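Local structure of beta-agarase B (Zobellia galactanivorans, 4ATF) at residues 64-69 with 262-267; 83-88 with 257-262; 177-182 with 229-234. The protein hydrolyses the beta-1,4-galactosidic linkages of agarose at random positions, with retention of anomeric configuration, as a family 16 glycoside hydrolase. The protein carries 1 engineered substitution. All coordinates share one frame; numbering follows the deposited sequence.

Contact 1 (64-69 with 262-267); sequences AGPGLT and EDQTWR. With GAL (beta-D-galactopyranose), chain E.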
loop_
_atom_site.group_PDB
_atom_site.type_symbol
_atom_site.label_atom_id
_atom_site.label_comp_id
_atom_site.label_asym_id
_atom_site.label_seq_id
_atom_site.Cartn_x
_atom_site.Cartn_y
_atom_site.Cartn_z
ATOM N N ALA A 64 -7.855 11.526 8.921
ATOM C CA ALA A 64 -7.358 12.190 7.716
ATOM C C ALA A 64 -5.915 11.815 7.330
ATOM O O ALA A 64 -5.354 12.343 6.333
ATOM C CB ALA A 64 -7.499 13.747 7.861
ATOM N N GLY A 65 -5.291 10.930 8.120
ATOM C CA GLY A 65 -4.005 10.430 7.748
ATOM C C GLY A 65 -2.848 10.870 8.650
ATOM O O GLY A 65 -2.995 11.687 9.556
ATOM N N PRO A 66 -1.684 10.277 8.424
ATOM C CA PRO A 66 -0.572 10.478 9.346
ATOM C C PRO A 66 0.263 11.721 8.990
ATOM O O PRO A 66 0.096 12.303 7.883
ATOM C CB PRO A 66 0.284 9.213 9.100
ATOM C CG PRO A 66 0.035 8.927 7.613
ATOM C CD PRO A 66 -1.449 9.195 7.461
ATOM N N GLY A 67 1.223 12.077 9.843
ATOM C CA GLY A 67 2.228 13.116 9.472
ATOM C C GLY A 67 1.545 14.383 9.060
ATOM O O GLY A 67 0.599 14.842 9.751
ATOM N N LEU A 68 2.011 14.961 7.940
ATOM C CA LEU A 68 1.371 16.158 7.356
ATOM C C LEU A 68 0.193 15.789 6.439
ATOM O O LEU A 68 -0.398 16.673 5.810
ATOM C CB LEU A 68 2.389 16.926 6.530
ATOM C CG LEU A 68 3.555 17.555 7.298
ATOM C CD1 LEU A 68 4.620 18.160 6.332
ATOM C CD2 LEU A 68 2.980 18.565 8.272
ATOM N N THR A 69 -0.148 14.508 6.333
ATOM C CA THR A 69 -1.248 14.077 5.399
ATOM C C THR A 69 -2.627 14.650 5.799
ATOM O O THR A 69 -3.006 14.605 6.995
ATOM C CB THR A 69 -1.411 12.563 5.322
ATOM O OG1 THR A 69 -0.130 11.948 5.084
ATOM C CG2 THR A 69 -2.364 12.208 4.198
ATOM N N GLU A 262 0.859 9.230 1.110
ATOM C CA GLU A 262 0.948 9.639 2.550
ATOM C C GLU A 262 2.228 10.402 2.789
ATOM O O GLU A 262 3.290 10.033 2.257
ATOM C CB GLU A 262 0.992 8.445 3.569
ATOM C CG GLU A 262 -0.278 7.679 3.721
ATOM C CD GLU A 262 -0.174 6.450 4.696
ATOM O OE1 GLU A 262 0.873 6.224 5.318
ATOM O OE2 GLU A 262 -1.128 5.644 4.764
ATOM N N ASP A 263 2.154 11.431 3.625
ATOM C CA ASP A 263 3.358 11.920 4.269
ATOM C C ASP A 263 3.424 11.228 5.656
ATOM O O ASP A 263 2.485 11.355 6.431
ATOM C CB ASP A 263 3.269 13.448 4.473
ATOM C CG ASP A 263 4.428 13.974 5.281
ATOM O OD1 ASP A 263 4.296 14.038 6.549
ATOM O OD2 ASP A 263 5.446 14.375 4.639
ATOM N N GLN A 264 4.513 10.539 5.991
ATOM C CA GLN A 264 4.587 9.898 7.296
ATOM C C GLN A 264 5.476 10.707 8.302
ATOM O O GLN A 264 6.446 11.354 7.910
ATOM C CB GLN A 264 5.110 8.487 7.077
ATOM C CG GLN A 264 4.037 7.716 6.368
ATOM C CD GLN A 264 4.503 6.574 5.522
ATOM O OE1 GLN A 264 3.676 5.853 4.876
ATOM N NE2 GLN A 264 5.781 6.325 5.532
ATOM N N THR A 265 5.100 10.658 9.596
ATOM C CA THR A 265 5.838 11.395 10.644
ATOM C C THR A 265 7.348 11.054 10.719
ATOM O O THR A 265 8.205 11.926 10.905
ATOM C CB THR A 265 5.201 11.211 12.054
ATOM O OG1 THR A 265 3.826 11.573 11.966
ATOM C CG2 THR A 265 5.891 12.170 13.097
ATOM N N TRP A 266 7.704 9.795 10.539
ATOM C CA TRP A 266 9.141 9.459 10.661
ATOM C C TRP A 266 10.001 10.134 9.548
ATOM O O TRP A 266 11.242 10.199 9.682
ATOM C CB TRP A 266 9.353 7.928 10.664
ATOM C CG TRP A 266 9.107 7.185 9.351
ATOM C CD1 TRP A 266 7.909 6.783 8.851
ATOM C CD2 TRP A 266 10.095 6.769 8.382
ATOM N NE1 TRP A 266 8.072 6.141 7.600
ATOM C CE2 TRP A 266 9.404 6.098 7.314
ATOM C CE3 TRP A 266 11.487 6.872 8.319
ATOM C CZ2 TRP A 266 10.047 5.543 6.228
ATOM C CZ3 TRP A 266 12.153 6.313 7.199
ATOM C CH2 TRP A 266 11.424 5.657 6.164
ATOM N N ARG A 267 9.315 10.614 8.482
ATOM C CA ARG A 267 9.947 11.264 7.301
ATOM C C ARG A 267 9.869 12.774 7.454
ATOM O O ARG A 267 10.889 13.431 7.303
ATOM C CB ARG A 267 9.272 10.871 5.944
ATOM C CG ARG A 267 9.211 9.378 5.477
ATOM C CD ARG A 267 8.896 9.393 3.900
ATOM N NE ARG A 267 10.151 9.010 3.582
ATOM C CZ ARG A 267 10.969 9.218 2.597
ATOM N NH1 ARG A 267 12.054 8.548 2.883
ATOM N NH2 ARG A 267 10.809 9.900 1.429
HETATM C C1 GAL E . 1.870 0.847 6.575
HETATM C C2 GAL E . 1.392 1.538 7.844
HETATM C C3 GAL E . -0.009 2.157 7.792
HETATM C C4 GAL E . -0.015 3.108 6.578
HETATM C C5 GAL E . 0.491 2.339 5.323
HETATM C C6 GAL E . 0.420 3.161 4.023
HETATM O O2 GAL E . 1.351 0.514 8.795
HETATM O O3 GAL E . -0.140 2.860 9.039
HETATM O O4 GAL E . 0.876 4.155 6.862
HETATM O O5 GAL E . 1.778 1.721 5.463
HETATM O O6 GAL E . 0.844 2.255 3.002
#
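D263 meets L68 with its carboxylate because CG stands anti to the backbone N (chi1 173°), while T69 turns OG1 toward D263 by setting it anti to its own carbonyl carbon (chi1 -50°). D263 thereby accepts a bond from L68 and gives one to T69. L68 N gives a nearly straight one to D263 OD1 (2.8 Å, 173° at the hydrogen), reaching the oxygen from above the carboxylate plane; D263 N donates to T69 OG1 at 2.8 Å, with a more bent angle. S268 OG also bonds to OD1 and T280 OG1 to OD2, so both carboxylate oxygens are engaged and the group is fixed in rotation. The loop it holds is a type II' beta turn from P66 to T69, closed by T69 N to P66 O at 2.7 Å. G67 lies against the backbone at D263 and the hydroxyl of T265: CA is 3.5 Å from D263 O in a CA-H...O contact and 3.3 Å from T265 OG1, and a side chain at this position would run into D263 O. At the start of the turn, the P66 ring crosses the extended side chain of E262 at about a right angle, CG 3.6 Å from E262 OE1. That same OE1 accepts a bond from O4 of a bound beta-D-galactopyranose at 2.6 Å. The buried aspartate, satisfied at both oxygens, thus ties the turn to the segment that carries this substrate-binding glutamate.

Contact 2 (83-88 with 257-262); sequences LKMWAT and IIINTE. With GAL (beta-D-galactopyranose), chain E.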
loop_
_atom_site.group_PDB
_atom_site.type_symbol
_atom_site.label_atom_id
_atom_site.label_comp_id
_atom_site.label_asym_id
_atom_site.label_seq_id
_atom_site.Cartn_x
_atom_site.Cartn_y
_atom_site.Cartn_z
ATOM N N LEU A 83 -6.309 5.062 -12.498
ATOM C CA LEU A 83 -6.584 5.724 -11.234
ATOM C C LEU A 83 -5.404 6.654 -10.976
ATOM O O LEU A 83 -4.242 6.204 -11.052
ATOM C CB LEU A 83 -6.668 4.654 -10.093
ATOM C CG LEU A 83 -6.713 5.163 -8.618
ATOM C CD1 LEU A 83 -8.004 6.055 -8.350
ATOM C CD2 LEU A 83 -6.637 4.012 -7.667
ATOM N N LYS A 84 -5.698 7.929 -10.691
ATOM C CA LYS A 84 -4.688 8.910 -10.333
ATOM C C LYS A 84 -5.026 9.669 -9.025
ATOM O O LYS A 84 -6.175 9.814 -8.678
ATOM C CB LYS A 84 -4.483 9.877 -11.485
ATOM C CG LYS A 84 -3.992 9.168 -12.791
ATOM C CD LYS A 84 -3.887 10.230 -13.844
ATOM C CE LYS A 84 -3.732 9.626 -15.242
ATOM N NZ LYS A 84 -3.359 10.630 -16.291
ATOM N N MET A 85 -4.021 10.164 -8.319
ATOM C CA MET A 85 -4.171 10.739 -7.001
ATOM C C MET A 85 -3.015 11.755 -6.968
ATOM O O MET A 85 -1.875 11.382 -7.308
ATOM C CB MET A 85 -3.850 9.590 -6.010
ATOM C CG MET A 85 -4.762 9.398 -4.975
ATOM S SD MET A 85 -4.163 7.823 -4.333
ATOM C CE MET A 85 -5.394 6.854 -5.216
ATOM N N TRP A 86 -3.238 12.997 -6.554
ATOM C CA TRP A 86 -2.122 13.948 -6.494
ATOM C C TRP A 86 -2.093 14.729 -5.195
ATOM O O TRP A 86 -3.022 14.620 -4.397
ATOM C CB TRP A 86 -2.107 14.903 -7.725
ATOM C CG TRP A 86 -3.019 16.106 -7.741
ATOM C CD1 TRP A 86 -2.616 17.419 -7.732
ATOM C CD2 TRP A 86 -4.451 16.131 -7.878
ATOM N NE1 TRP A 86 -3.696 18.260 -7.814
ATOM C CE2 TRP A 86 -4.842 17.512 -7.901
ATOM C CE3 TRP A 86 -5.436 15.145 -7.956
ATOM C CZ2 TRP A 86 -6.179 17.926 -8.012
ATOM C CZ3 TRP A 86 -6.797 15.554 -8.076
ATOM C CH2 TRP A 86 -7.141 16.937 -8.119
ATOM N N ALA A 87 -1.058 15.542 -4.994
ATOM C CA ALA A 87 -0.848 16.225 -3.704
ATOM C C ALA A 87 -0.765 17.787 -3.854
ATOM O O ALA A 87 -0.041 18.262 -4.723
ATOM C CB ALA A 87 0.474 15.707 -3.072
ATOM N N THR A 88 -1.439 18.561 -3.002
ATOM C CA THR A 88 -1.302 20.035 -3.031
ATOM C C THR A 88 -1.211 20.536 -1.588
ATOM O O THR A 88 -1.850 19.938 -0.690
ATOM C CB THR A 88 -2.481 20.714 -3.750
ATOM O OG1 THR A 88 -3.721 20.274 -3.148
ATOM C CG2 THR A 88 -2.446 20.361 -5.265
ATOM N N ILE A 257 -9.122 -3.048 0.670
ATOM C CA ILE A 257 -7.994 -2.713 -0.173
ATOM C C ILE A 257 -7.914 -1.199 -0.141
ATOM O O ILE A 257 -8.939 -0.527 -0.312
ATOM C CB ILE A 257 -8.243 -3.190 -1.624
ATOM C CG1 ILE A 257 -8.483 -4.720 -1.686
ATOM C CG2 ILE A 257 -7.072 -2.679 -2.554
ATOM C CD1 ILE A 257 -8.945 -5.180 -3.132
ATOM N N ILE A 258 -6.744 -0.640 0.132
ATOM C CA ILE A 258 -6.617 0.841 0.238
ATOM C C ILE A 258 -5.507 1.249 -0.764
ATOM O O ILE A 258 -4.470 0.567 -0.844
ATOM C CB ILE A 258 -6.229 1.266 1.696
ATOM C CG1 ILE A 258 -7.277 0.694 2.701
ATOM C CG2 ILE A 258 -5.993 2.781 1.805
ATOM C CD1 ILE A 258 -7.035 1.106 4.171
ATOM N N ILE A 259 -5.757 2.328 -1.552
ATOM C CA ILE A 259 -4.743 2.899 -2.449
ATOM C C ILE A 259 -4.613 4.379 -2.057
ATOM O O ILE A 259 -5.620 5.090 -2.068
ATOM C CB ILE A 259 -5.174 2.740 -3.946
ATOM C CG1 ILE A 259 -5.424 1.252 -4.243
ATOM C CG2 ILE A 259 -4.077 3.415 -4.877
ATOM C CD1 ILE A 259 -5.846 0.923 -5.707
ATOM N N ASN A 260 -3.407 4.873 -1.756
ATOM C CA ASN A 260 -3.259 6.243 -1.339
ATOM C C ASN A 260 -1.855 6.720 -1.523
ATOM O O ASN A 260 -0.986 5.979 -2.020
ATOM C CB ASN A 260 -3.772 6.475 0.138
ATOM C CG ASN A 260 -2.813 5.930 1.232
ATOM O OD1 ASN A 260 -1.617 5.851 1.046
ATOM N ND2 ASN A 260 -3.365 5.599 2.401
ATOM N N THR A 261 -1.645 7.999 -1.184
ATOM C CA THR A 261 -0.294 8.517 -0.919
ATOM C C THR A 261 -0.328 9.052 0.492
ATOM O O THR A 261 -1.444 9.339 1.006
ATOM C CB THR A 261 0.207 9.572 -1.966
ATOM O OG1 THR A 261 -0.584 10.771 -1.880
ATOM C CG2 THR A 261 0.073 8.989 -3.412
ATOM N N GLU A 262 0.859 9.230 1.110
ATOM C CA GLU A 262 0.948 9.639 2.550
ATOM C C GLU A 262 2.228 10.402 2.789
ATOM O O GLU A 262 3.290 10.033 2.257
ATOM C CB GLU A 262 0.992 8.445 3.569
ATOM C CG GLU A 262 -0.278 7.679 3.721
ATOM C CD GLU A 262 -0.174 6.450 4.696
ATOM O OE1 GLU A 262 0.873 6.224 5.318
ATOM O OE2 GLU A 262 -1.128 5.644 4.764
HETATM C C1 GAL E . 1.870 0.847 6.575
HETATM C C2 GAL E . 1.392 1.538 7.844
HETATM C C3 GAL E . -0.009 2.157 7.792
HETATM C C4 GAL E . -0.015 3.108 6.578
HETATM C C5 GAL E . 0.491 2.339 5.323
HETATM C C6 GAL E . 0.420 3.161 4.023
HETATM O O2 GAL E . 1.351 0.514 8.795
HETATM O O3 GAL E . -0.140 2.860 9.039
HETATM O O4 GAL E . 0.876 4.155 6.862
HETATM O O5 GAL E . 1.778 1.721 5.463
HETATM O O6 GAL E . 0.844 2.255 3.002
HETATM O O HOH W 1 -2.537 11.460 -3.728
#
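Apolar contacts carry most of the meeting: L83 and M85 face I259 from a strand running in nearly the same direction as its own, 27° apart, with axes 7.6 Å from each other at closest approach. The side chains point at each other across the interior of the beta-sandwich (jelly-roll) fold of family 16, the axes approaching more closely than in ordinary sheet packing; strand 96-103 pairs with both strands. L83 and I259 reach tip to tip, CD2 of the leucine lying 3.7 Å from CD1 of the isoleucine and almost as near its CG2. M85 crosses I259 at about a right angle; its chain bends at the last torsion (chi3 -99°), which brings CE to 3.7 Å from I259 CG2. Van der Waals contact with the backbone comes next: M85 SD rests 3.5 Å from N260 CA, and CE lies 3.6 Å from I259 O. The T261 side chain also touches M98 and F294, and that of L83 touches I101.

The polar link is indirect. A water molecule is hydrogen-bonded to T261 OG1 at 2.8 Å and gives a weak bond to W86 O at 3.3 Å, bridging the two segments just beyond the methionine. The next residue, E262, belongs to the substrate-binding cleft, so this strand has one end in the sugar site while its inner side is seated in hydrocarbon and sulfur, and the buried T261 hydroxyl holds a water whose link to the W86 carbonyl is weak.

Contact 3 (177-182 with 229-234); sequences QDYQPK and IDPKHF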
loop_
_atom_site.group_PDB
_atom_site.type_symbol
_atom_site.label_atom_id
_atom_site.label_comp_id
_atom_site.label_asym_id
_atom_site.label_seq_id
_atom_site.Cartn_x
_atom_site.Cartn_y
_atom_site.Cartn_z
ATOM N N GLN A 177 0.394 -0.154 19.784
ATOM C CA GLN A 177 1.688 -0.779 19.590
ATOM C C GLN A 177 1.676 -1.377 18.198
ATOM O O GLN A 177 0.628 -1.855 17.756
ATOM C CB GLN A 177 1.869 -1.931 20.603
ATOM C CG GLN A 177 2.133 -1.539 22.069
ATOM C CD GLN A 177 2.650 -2.756 22.830
ATOM O OE1 GLN A 177 1.885 -3.485 23.431
ATOM N NE2 GLN A 177 3.968 -3.021 22.725
ATOM N N ASP A 178 2.842 -1.410 17.538
ATOM C CA ASP A 178 2.909 -1.777 16.114
ATOM C C ASP A 178 4.060 -2.743 15.955
ATOM O O ASP A 178 5.196 -2.400 16.324
ATOM C CB ASP A 178 3.170 -0.466 15.346
ATOM C CG ASP A 178 3.430 -0.661 13.890
ATOM O OD1 ASP A 178 3.364 -1.805 13.348
ATOM O OD2 ASP A 178 3.728 0.360 13.258
ATOM N N TYR A 179 3.790 -3.953 15.426
ATOM C CA TYR A 179 4.871 -4.845 14.979
ATOM C C TYR A 179 4.927 -4.988 13.445
ATOM O O TYR A 179 3.879 -5.200 12.801
ATOM C CB TYR A 179 4.623 -6.263 15.556
ATOM C CG TYR A 179 5.561 -7.273 14.874
ATOM C CD1 TYR A 179 6.930 -7.397 15.285
ATOM C CD2 TYR A 179 5.095 -8.047 13.749
ATOM C CE1 TYR A 179 7.832 -8.304 14.621
ATOM C CE2 TYR A 179 5.969 -8.964 13.081
ATOM C CZ TYR A 179 7.322 -9.106 13.532
ATOM O OH TYR A 179 8.132 -9.996 12.843
ATOM N N GLN A 180 6.123 -4.916 12.836
ATOM C CA GLN A 180 6.318 -5.403 11.456
ATOM C C GLN A 180 7.707 -6.089 11.424
ATOM O O GLN A 180 8.581 -5.770 12.280
ATOM C CB GLN A 180 6.260 -4.233 10.407
ATOM C CG GLN A 180 7.369 -3.155 10.643
ATOM C CD GLN A 180 7.545 -2.191 9.468
ATOM O OE1 GLN A 180 7.903 -1.008 9.660
ATOM N NE2 GLN A 180 7.320 -2.677 8.254
ATOM N N PRO A 181 7.943 -6.995 10.439
ATOM C CA PRO A 181 9.302 -7.532 10.320
ATOM C C PRO A 181 10.260 -6.389 9.938
ATOM O O PRO A 181 9.832 -5.433 9.223
ATOM C CB PRO A 181 9.210 -8.549 9.164
ATOM C CG PRO A 181 7.746 -8.818 8.971
ATOM C CD PRO A 181 7.025 -7.546 9.410
ATOM N N LYS A 182 11.509 -6.435 10.417
ATOM C CA LYS A 182 12.437 -5.323 10.113
ATOM C C LYS A 182 13.785 -5.807 9.529
ATOM O O LYS A 182 14.728 -5.033 9.440
ATOM C CB LYS A 182 12.600 -4.342 11.324
ATOM C CG LYS A 182 11.360 -3.446 11.521
ATOM C CD LYS A 182 11.613 -2.244 12.407
ATOM C CE LYS A 182 10.368 -1.363 12.513
ATOM N NZ LYS A 182 10.672 0.010 13.080
ATOM N N ILE A 229 5.677 -13.685 11.504
ATOM C CA ILE A 229 4.362 -13.007 11.238
ATOM C C ILE A 229 3.841 -12.314 12.535
ATOM O O ILE A 229 3.388 -11.141 12.513
ATOM C CB ILE A 229 3.299 -14.029 10.736
ATOM C CG1 ILE A 229 3.695 -14.583 9.337
ATOM C CG2 ILE A 229 1.858 -13.409 10.700
ATOM C CD1 ILE A 229 3.277 -13.762 8.151
ATOM N N ASP A 230 3.965 -13.013 13.667
ATOM C CA ASP A 230 3.527 -12.451 14.980
ATOM C C ASP A 230 4.334 -12.963 16.221
ATOM O O ASP A 230 3.758 -13.589 17.102
ATOM C CB ASP A 230 2.059 -12.765 15.189
ATOM C CG ASP A 230 1.467 -12.041 16.441
ATOM O OD1 ASP A 230 2.009 -10.967 16.866
ATOM O OD2 ASP A 230 0.467 -12.559 17.001
ATOM N N PRO A 231 5.662 -12.720 16.285
ATOM C CA PRO A 231 6.459 -13.245 17.427
ATOM C C PRO A 231 6.050 -12.630 18.809
ATOM O O PRO A 231 6.289 -13.256 19.845
ATOM C CB PRO A 231 7.894 -12.835 17.047
ATOM C CG PRO A 231 7.693 -11.534 16.176
ATOM C CD PRO A 231 6.474 -11.895 15.357
ATOM N N LYS A 232 5.422 -11.445 18.817
ATOM C CA LYS A 232 5.057 -10.804 20.090
ATOM C C LYS A 232 3.634 -11.170 20.542
ATOM O O LYS A 232 3.133 -10.585 21.502
ATOM C CB LYS A 232 5.170 -9.270 19.961
ATOM C CG LYS A 232 6.531 -8.780 19.639
ATOM C CD LYS A 232 6.593 -7.196 19.681
ATOM C CE LYS A 232 7.916 -6.662 19.396
ATOM N NZ LYS A 232 8.028 -5.165 19.666
ATOM N N HIS A 233 2.969 -12.065 19.808
ATOM C CA HIS A 233 1.602 -12.550 20.134
ATOM C C HIS A 233 0.612 -11.344 20.194
ATOM O O HIS A 233 -0.318 -11.318 21.028
ATOM C CB HIS A 233 1.525 -13.366 21.451
ATOM C CG HIS A 233 2.324 -14.645 21.462
ATOM N ND1 HIS A 233 1.848 -15.798 22.046
ATOM C CD2 HIS A 233 3.558 -14.948 20.979
ATOM C CE1 HIS A 233 2.763 -16.749 21.957
ATOM N NE2 HIS A 233 3.809 -16.262 21.303
ATOM N N PHE A 234 0.771 -10.373 19.293
ATOM C CA PHE A 234 -0.227 -9.250 19.267
ATOM C C PHE A 234 -1.565 -9.769 18.753
ATOM O O PHE A 234 -2.602 -9.129 18.945
ATOM C CB PHE A 234 0.190 -8.119 18.336
ATOM C CG PHE A 234 1.225 -7.213 18.910
ATOM C CD1 PHE A 234 1.829 -7.476 20.197
ATOM C CD2 PHE A 234 1.599 -6.064 18.207
ATOM C CE1 PHE A 234 2.821 -6.576 20.725
ATOM C CE2 PHE A 234 2.593 -5.139 18.769
ATOM C CZ PHE A 234 3.192 -5.410 19.971
#
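Q177, Y179 and F234 come together where the short edge strand 177-179 passes over a type I beta turn, D230 to H233, that follows helix 226-229, the nearest CA atoms (Y179 and D230) being 7.7 Å apart. In the family 16 beta-sandwich this strand pairs antiparallel with strand 164-172, and the contact joins it to the connection between strands 218-224 and 255-262. The Y179 ring is thrown toward the turn by CG standing anti to the backbone N (chi1 168°). P231 lies over one face of it in a CH-pi contact, CD 3.9 Å from the ring centroid and 28° off the normal, and the Y179 and P231 side chains cross at about a right angle. On the same tyrosine, CE2 is 3.4 Å from I229 O, while OH bonds to the carbonyl of I228, so the phenol is fixed at its far end by the helix. An alanine here would probably leave the P231 ring without its aromatic partner and the I228 carbonyl without its hydroxyl donor, opening a gap between strand and turn. F234 packs nearer the start of the strand: its CE2 is 4.0 Å from Y179 CB, its edge faces D178 N, and the side chain of Q177 crosses it at about a right angle, with NE2 3.7 Å from CZ. D178 points away from the turn, and its OD1 bonds to H169 ND1; both residues bind substrate. Just after the turn, F234 N donates to the syn lone pair of D230 OD1 at 2.8 Å.

How the contacts relate
Contacts 1 and 2 share E262, where strand 255-262 gives way to the segment leading into helix 265-268, and their centres lie about 13 Å apart. Along the chain they are nested: contact 1 closes the widest loop, contact 2 lies within it, and contact 3 within both. Contact 2 is buried in the interior of the sandwich, whereas contact 1 sits at the cleft end of the same strand. Contact 3 is about 21 Å from contact 1 and 27 Å from contact 2, centre to centre, on the opposite side of the chain's centre from contact 2. E262, and D178 and Q180 of contact 3, bind substrate, so the bound agaro-oligosaccharide is met from separate parts of one domain.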